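Local coordinates for protein eukaryotic translation initiation factor 4 gamma 5 (PDB 6OZU) that probably takes part in translation initiation in Trypanosoma cruzi through its MIF4G domain, the helical-repeat domain that in eIF4G relatives binds the RNA helicase eIF4A, at residues A[102-107]-A[159-164]; A[140-144]-A[184-188]; A[205-209]-A[220-224]. All coordinates share one frame. Residues are numbered along the deposited sequence.

Contact 1. Residues A[102-107]-A[159-164]; sequences AEEAQA and WLLYGT. With SO4 (sulfate ion), chain G.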
# COMPACT_ATOMS: atom_id res chain seq x y z
N ALA A 102 3.63 5.99 8.85
CA ALA A 102 3.69 6.88 7.70
C ALA A 102 2.92 8.17 7.96
O ALA A 102 3.46 9.23 7.69
CB ALA A 102 3.19 6.17 6.45
N GLU A 103 1.72 8.11 8.59
CA GLU A 103 0.92 9.29 8.94
C GLU A 103 1.64 10.20 9.95
O GLU A 103 1.79 11.39 9.69
CB GLU A 103 -0.46 8.87 9.50
CG GLU A 103 -1.37 10.06 9.79
CD GLU A 103 -2.73 9.74 10.38
OE1 GLU A 103 -3.03 8.54 10.59
OE2 GLU A 103 -3.49 10.70 10.63
N GLU A 104 2.08 9.63 11.08
CA GLU A 104 2.80 10.32 12.15
C GLU A 104 4.16 10.89 11.71
O GLU A 104 4.56 11.94 12.22
CB GLU A 104 2.94 9.42 13.39
CG GLU A 104 3.30 10.15 14.68
CD GLU A 104 2.50 11.38 15.07
OE1 GLU A 104 1.25 11.35 14.96
OE2 GLU A 104 3.12 12.37 15.50
N ALA A 105 4.86 10.22 10.76
CA ALA A 105 6.14 10.67 10.22
C ALA A 105 5.94 11.98 9.43
O ALA A 105 6.74 12.90 9.55
CB ALA A 105 6.74 9.59 9.34
N GLN A 106 4.82 12.05 8.67
CA GLN A 106 4.37 13.21 7.89
C GLN A 106 4.06 14.38 8.85
O GLN A 106 4.53 15.50 8.61
CB GLN A 106 3.12 12.83 7.06
CG GLN A 106 2.61 13.90 6.12
CD GLN A 106 3.58 14.17 4.98
OE1 GLN A 106 3.99 13.25 4.24
NE2 GLN A 106 3.96 15.44 4.81
N ALA A 107 3.27 14.10 9.91
CA ALA A 107 2.87 15.05 10.96
C ALA A 107 4.08 15.61 11.71
O ALA A 107 4.13 16.81 11.97
CB ALA A 107 1.93 14.38 11.94
N TRP A 159 -5.51 11.97 5.00
CA TRP A 159 -4.41 12.82 5.46
C TRP A 159 -3.46 13.21 4.33
O TRP A 159 -2.90 14.30 4.35
CB TRP A 159 -3.64 12.24 6.66
CG TRP A 159 -2.99 10.90 6.46
CD1 TRP A 159 -3.43 9.70 6.94
CD2 TRP A 159 -1.69 10.65 5.88
NE1 TRP A 159 -2.50 8.71 6.68
CE2 TRP A 159 -1.44 9.26 6.00
CE3 TRP A 159 -0.70 11.47 5.31
CZ2 TRP A 159 -0.26 8.68 5.51
CZ3 TRP A 159 0.46 10.89 4.82
CH2 TRP A 159 0.68 9.51 4.93
N LEU A 160 -3.32 12.35 3.32
CA LEU A 160 -2.46 12.62 2.16
C LEU A 160 -2.97 13.82 1.36
O LEU A 160 -2.16 14.64 0.93
CB LEU A 160 -2.38 11.36 1.29
CG LEU A 160 -1.24 11.26 0.28
CD1 LEU A 160 0.08 10.94 0.99
CD2 LEU A 160 -1.54 10.20 -0.74
N LEU A 161 -4.32 13.93 1.19
CA LEU A 161 -4.95 15.02 0.44
C LEU A 161 -5.43 16.18 1.29
O LEU A 161 -5.25 17.33 0.89
CB LEU A 161 -6.12 14.49 -0.41
CG LEU A 161 -5.83 13.41 -1.48
CD1 LEU A 161 -7.15 12.86 -2.02
CD2 LEU A 161 -4.98 13.97 -2.64
N TYR A 162 -6.09 15.90 2.43
CA TYR A 162 -6.63 16.93 3.32
C TYR A 162 -5.70 17.35 4.45
O TYR A 162 -6.04 18.28 5.18
CB TYR A 162 -8.00 16.51 3.89
CG TYR A 162 -9.10 16.36 2.86
CD1 TYR A 162 -9.78 17.47 2.37
CD2 TYR A 162 -9.52 15.10 2.44
CE1 TYR A 162 -10.83 17.33 1.47
CE2 TYR A 162 -10.56 14.95 1.53
CZ TYR A 162 -11.22 16.07 1.04
OH TYR A 162 -12.23 15.95 0.14
N GLY A 163 -4.54 16.71 4.56
CA GLY A 163 -3.57 17.00 5.61
C GLY A 163 -3.77 16.16 6.85
O GLY A 163 -4.86 15.62 7.08
N THR A 164 -2.72 16.05 7.67
CA THR A 164 -2.74 15.27 8.91
C THR A 164 -3.75 15.88 9.92
O THR A 164 -4.43 15.13 10.62
CB THR A 164 -1.32 15.06 9.47
OG1 THR A 164 -0.58 16.29 9.44
CG2 THR A 164 -0.55 13.99 8.67
S SO4 G . 0.01 18.52 5.98
O1 SO4 G . -1.17 19.15 6.60
O2 SO4 G . 0.66 17.63 6.94
O3 SO4 G . -0.38 17.75 4.79
O4 SO4 G . 0.94 19.58 5.58
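In the all-helical MIF4G domain, a HEAT-like stack of antiparallel helix pairs, this contact joins the long helix 82-112 to the C-terminal end of helix 150-162 and the turn that follows. W159 provides most of the surface on its side: its indole lies against residues 102-106 of helix 82-112. The aliphatic part of E103 crosses one face, with CG 3.6 Å from the centroid of the five-membered ring and 12° off the normal, a CH-pi contact; E103 CB is also 3.5 Å from W159 NE1. The carboxylate of E103 extends beyond the ring to a salt bridge with R166. Around the six-membered ring, A102 O approaches W159 CH2 at 3.9 Å and Q106 CG approaches W159 CZ3 at 3.9 Å. Helical geometry ends at G163, whose backbone angles (phi 91°, psi 160°) would jam a CB against the carbonyl O of Y162. The chain then swings T164 back to helix 82-112, where its CG2 sits 3.6 Å from E103 O and 4.1 Å from Q106 CG. A sulfate ion, probably from the crystallisation liquor, occupies this turn: T164 OG1 donates a hydrogen bond to O2 of the sulfate at 3.1 Å.

Contact 2. Residues A[140-144]-A[184-188]; sequences GLLFT and LTCGK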
# COMPACT_ATOMS: atom_id res chain seq x y z
N GLY A 140 -0.41 0.69 -2.47
CA GLY A 140 -0.93 0.39 -3.80
C GLY A 140 -0.84 -1.08 -4.17
O GLY A 140 -1.82 -1.67 -4.63
N LEU A 141 0.32 -1.68 -3.95
CA LEU A 141 0.52 -3.12 -4.19
C LEU A 141 -0.31 -4.02 -3.26
O LEU A 141 -0.80 -5.07 -3.71
CB LEU A 141 1.99 -3.46 -4.08
CG LEU A 141 2.85 -2.81 -5.15
CD1 LEU A 141 4.22 -2.63 -4.68
CD2 LEU A 141 2.80 -3.58 -6.42
N LEU A 142 -0.50 -3.62 -1.99
CA LEU A 142 -1.31 -4.40 -1.06
C LEU A 142 -2.76 -4.34 -1.53
O LEU A 142 -3.45 -5.35 -1.51
CB LEU A 142 -1.23 -3.87 0.39
CG LEU A 142 0.06 -4.09 1.19
CD1 LEU A 142 0.07 -3.21 2.42
CD2 LEU A 142 0.21 -5.54 1.63
N PHE A 143 -3.20 -3.16 -1.97
CA PHE A 143 -4.56 -2.91 -2.47
C PHE A 143 -4.90 -3.68 -3.76
O PHE A 143 -5.95 -4.30 -3.82
CB PHE A 143 -4.82 -1.40 -2.63
CG PHE A 143 -6.25 -1.07 -2.93
CD1 PHE A 143 -7.25 -1.33 -1.99
CD2 PHE A 143 -6.61 -0.53 -4.16
CE1 PHE A 143 -8.57 -1.02 -2.26
CE2 PHE A 143 -7.94 -0.23 -4.44
CZ PHE A 143 -8.91 -0.47 -3.48
N THR A 144 -4.02 -3.65 -4.75
CA THR A 144 -4.21 -4.35 -6.03
C THR A 144 -4.19 -5.89 -5.88
O THR A 144 -4.72 -6.60 -6.74
CB THR A 144 -3.20 -3.85 -7.07
OG1 THR A 144 -1.89 -4.06 -6.57
CG2 THR A 144 -3.39 -2.37 -7.43
N LEU A 184 -1.93 5.74 -10.61
CA LEU A 184 -1.47 4.93 -11.75
C LEU A 184 -1.52 3.42 -11.46
O LEU A 184 -1.98 2.65 -12.30
CB LEU A 184 -0.09 5.41 -12.20
CG LEU A 184 0.43 4.88 -13.50
CD1 LEU A 184 -0.52 5.20 -14.67
CD2 LEU A 184 1.77 5.49 -13.80
N THR A 185 -1.17 3.04 -10.25
CA THR A 185 -1.19 1.68 -9.72
C THR A 185 -2.62 1.12 -9.53
O THR A 185 -2.91 0.02 -9.99
CB THR A 185 -0.37 1.65 -8.41
OG1 THR A 185 0.94 2.17 -8.68
CG2 THR A 185 -0.29 0.24 -7.77
N CYS A 186 -3.50 1.88 -8.85
CA CYS A 186 -4.84 1.43 -8.46
C CYS A 186 -5.97 1.85 -9.38
O CYS A 186 -7.05 1.27 -9.27
CB CYS A 186 -5.13 1.86 -7.03
SG CYS A 186 -3.83 1.46 -5.84
N GLY A 187 -5.77 2.89 -10.18
CA GLY A 187 -6.83 3.44 -11.02
C GLY A 187 -7.00 2.83 -12.39
O GLY A 187 -7.95 3.18 -13.11
N LYS A 188 -6.09 1.92 -12.78
CA LYS A 188 -6.10 1.33 -14.11
C LYS A 188 -5.57 -0.09 -14.08
O LYS A 188 -4.61 -0.35 -13.38
CB LYS A 188 -5.23 2.20 -15.04
CG LYS A 188 -5.59 2.14 -16.49
CD LYS A 188 -4.60 2.88 -17.30
CE LYS A 188 -4.88 2.75 -18.77
NZ LYS A 188 -4.09 3.70 -19.57
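G140 lets the two helices come close: its CA is 3.7 Å from C186 SG and its C atom 3.9 Å from T185 CG2, and a CB here would point at helix 173-186 and lie tight against that methyl. L141 follows with its backbone N 4.3 Å from T185 CG2; its side chain packs instead on V63, P64 and V67 of helix 63-76. L142 faces helix 82-112, against C95 and F99. Helix 118-144 is thus touched here by several helices of the HEAT-like MIF4G stack: 63-76, 82-112, 194-208 and the C-terminal end of 173-186. F143 next turns toward C186, with CD2 3.8 Å from SG; the sulfur lies obliquely to the ring, 5.1 Å from its centroid, in a Cys sulfur-aromatic contact, and F201 of helix 194-208 touches both side chains. T144, one turn after G140, sets its CG2 3.5 Å from T185 O and 4.2 Å from C186 SG. Across from it, T185 OG1 bonds back to N181 O and also meets a glycerol, probably from the crystallisation liquor.

Contact 3. Residues A[205-209]-A[220-224]; sequences LEELM and LLLNT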
# COMPACT_ATOMS: atom_id res chain seq x y z
N LEU A 205 -12.37 7.30 -3.88
CA LEU A 205 -12.32 8.68 -4.34
C LEU A 205 -13.67 9.35 -4.28
O LEU A 205 -13.71 10.55 -4.04
CB LEU A 205 -11.68 8.83 -5.74
CG LEU A 205 -10.29 8.20 -5.95
CD1 LEU A 205 -9.83 8.46 -7.35
CD2 LEU A 205 -9.27 8.72 -4.94
N GLU A 206 -14.76 8.59 -4.45
CA GLU A 206 -16.14 9.11 -4.36
C GLU A 206 -16.47 9.45 -2.91
O GLU A 206 -17.19 10.42 -2.68
CB GLU A 206 -17.17 8.13 -4.93
CG GLU A 206 -17.24 8.07 -6.45
CD GLU A 206 -17.90 9.24 -7.16
OE1 GLU A 206 -17.35 9.67 -8.20
OE2 GLU A 206 -18.96 9.72 -6.71
N GLU A 207 -15.94 8.67 -1.93
CA GLU A 207 -16.10 8.93 -0.50
C GLU A 207 -15.42 10.21 -0.07
O GLU A 207 -16.02 11.00 0.65
CB GLU A 207 -15.60 7.76 0.34
CG GLU A 207 -16.66 6.72 0.56
CD GLU A 207 -16.24 5.55 1.42
OE1 GLU A 207 -16.67 5.48 2.60
OE2 GLU A 207 -15.49 4.68 0.91
N LEU A 208 -14.18 10.45 -0.52
CA LEU A 208 -13.43 11.68 -0.23
C LEU A 208 -14.19 12.91 -0.76
O LEU A 208 -14.05 14.00 -0.22
CB LEU A 208 -12.03 11.61 -0.86
CG LEU A 208 -11.08 10.54 -0.33
CD1 LEU A 208 -10.03 10.23 -1.34
CD2 LEU A 208 -10.47 10.95 0.99
N MET A 209 -15.00 12.72 -1.80
CA MET A 209 -15.82 13.77 -2.40
C MET A 209 -16.96 14.21 -1.51
O MET A 209 -17.55 15.27 -1.73
CB MET A 209 -16.40 13.25 -3.69
CG MET A 209 -15.48 13.41 -4.79
SD MET A 209 -16.48 13.64 -6.19
CE MET A 209 -17.33 15.20 -5.71
N LEU A 220 -10.15 17.97 -8.71
CA LEU A 220 -9.17 16.88 -8.63
C LEU A 220 -9.85 15.52 -8.56
O LEU A 220 -9.55 14.66 -9.39
CB LEU A 220 -8.23 17.07 -7.43
CG LEU A 220 -7.14 16.00 -7.28
CD1 LEU A 220 -5.81 16.55 -7.59
CD2 LEU A 220 -7.14 15.43 -5.91
N LEU A 221 -10.76 15.32 -7.59
CA LEU A 221 -11.47 14.05 -7.39
C LEU A 221 -12.42 13.69 -8.53
O LEU A 221 -12.46 12.52 -8.92
CB LEU A 221 -12.18 14.05 -6.05
CG LEU A 221 -11.27 14.16 -4.82
CD1 LEU A 221 -12.06 14.60 -3.60
CD2 LEU A 221 -10.46 12.86 -4.58
N LEU A 222 -13.14 14.69 -9.09
CA LEU A 222 -14.05 14.47 -10.21
C LEU A 222 -13.34 14.16 -11.51
O LEU A 222 -13.81 13.31 -12.25
CB LEU A 222 -15.05 15.63 -10.40
CG LEU A 222 -16.12 15.75 -9.31
CD1 LEU A 222 -16.91 17.00 -9.49
CD2 LEU A 222 -17.06 14.57 -9.33
N ASN A 223 -12.22 14.87 -11.81
CA ASN A 223 -11.45 14.62 -13.03
C ASN A 223 -10.75 13.26 -12.98
O ASN A 223 -10.68 12.59 -14.01
CB ASN A 223 -10.45 15.74 -13.33
CG ASN A 223 -10.13 15.89 -14.79
OD1 ASN A 223 -9.02 16.25 -15.18
ND2 ASN A 223 -11.09 15.59 -15.63
N THR A 224 -10.29 12.85 -11.77
CA THR A 224 -9.62 11.57 -11.52
C THR A 224 -10.60 10.40 -11.76
O THR A 224 -10.30 9.49 -12.55
CB THR A 224 -8.93 11.57 -10.15
OG1 THR A 224 -7.92 12.58 -10.15
CG2 THR A 224 -8.28 10.27 -9.84
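L221 is at the centre of this apolar helix-helix contact, which packs the C-terminal part of helix 194-208, through M209, against helix 215-235 across a short connection. With chi1 at m and chi2 at t, L221 inserts its isobutyl group among L205, L208 and M209: CD2 lies 4.3 Å from L205 CD2 and 4.0 Å from L205 O, CD1 lies 4.1 Å from L208 CB, and CB is 3.6 Å from M209 CG. L205 and L208 are also m,t rotamers. In L205 this conformation carries CD1 along helix 215-235 to T224, 3.4 Å from T224 CG2. T224, itself m, turns its hydroxyl back to its own helix, where OG1 donates a 2.7 Å hydrogen bond to L220 O, so its methyl is presented to L205. M209 is bent differently: chi1 is m, chi2 lies between wells at -149° and chi3 is p, which places SD 3.3 Å from L222 CD2, a close approach. In L222, m,t and largely exposed, the CA-to-CB bond points sideways to segment 205-209, yet CD2 reaches the methionine sulfur at the outer margin of the contact. The pairing is consistent with the final antiparallel helix pair of the HEAT-like MIF4G fold. Around it, L208 packs on L154 and L157 of helix 150-162, and L208 O accepts a hydrogen bond from Y162 OH of that helix. Helix 173-186 also borders the contact, with F179 on L205, L176 on L220 and L183 on T224.

How the contacts relate
From the N terminus, helix 82-112 supplies the first half of contact 1, and the chain passes through helix 118-144, where contact 2 opens, before helix 150-162 and the turn after it close contact 1 at 159-164. Contact 2 closes only at 184-188, so these two loops cross, their segments alternating along the chain, although their nearest atoms are about 10 Å apart. Contact 3 opens after both have closed and ties together the last two helices; 10 residues lie between its segments, half of them helical. It touches contact 1 directly, through Y162 and through L161, which packs on L208 and L220. Helices 173-186 and 194-208, consecutive in sequence, link contacts 2 and 3.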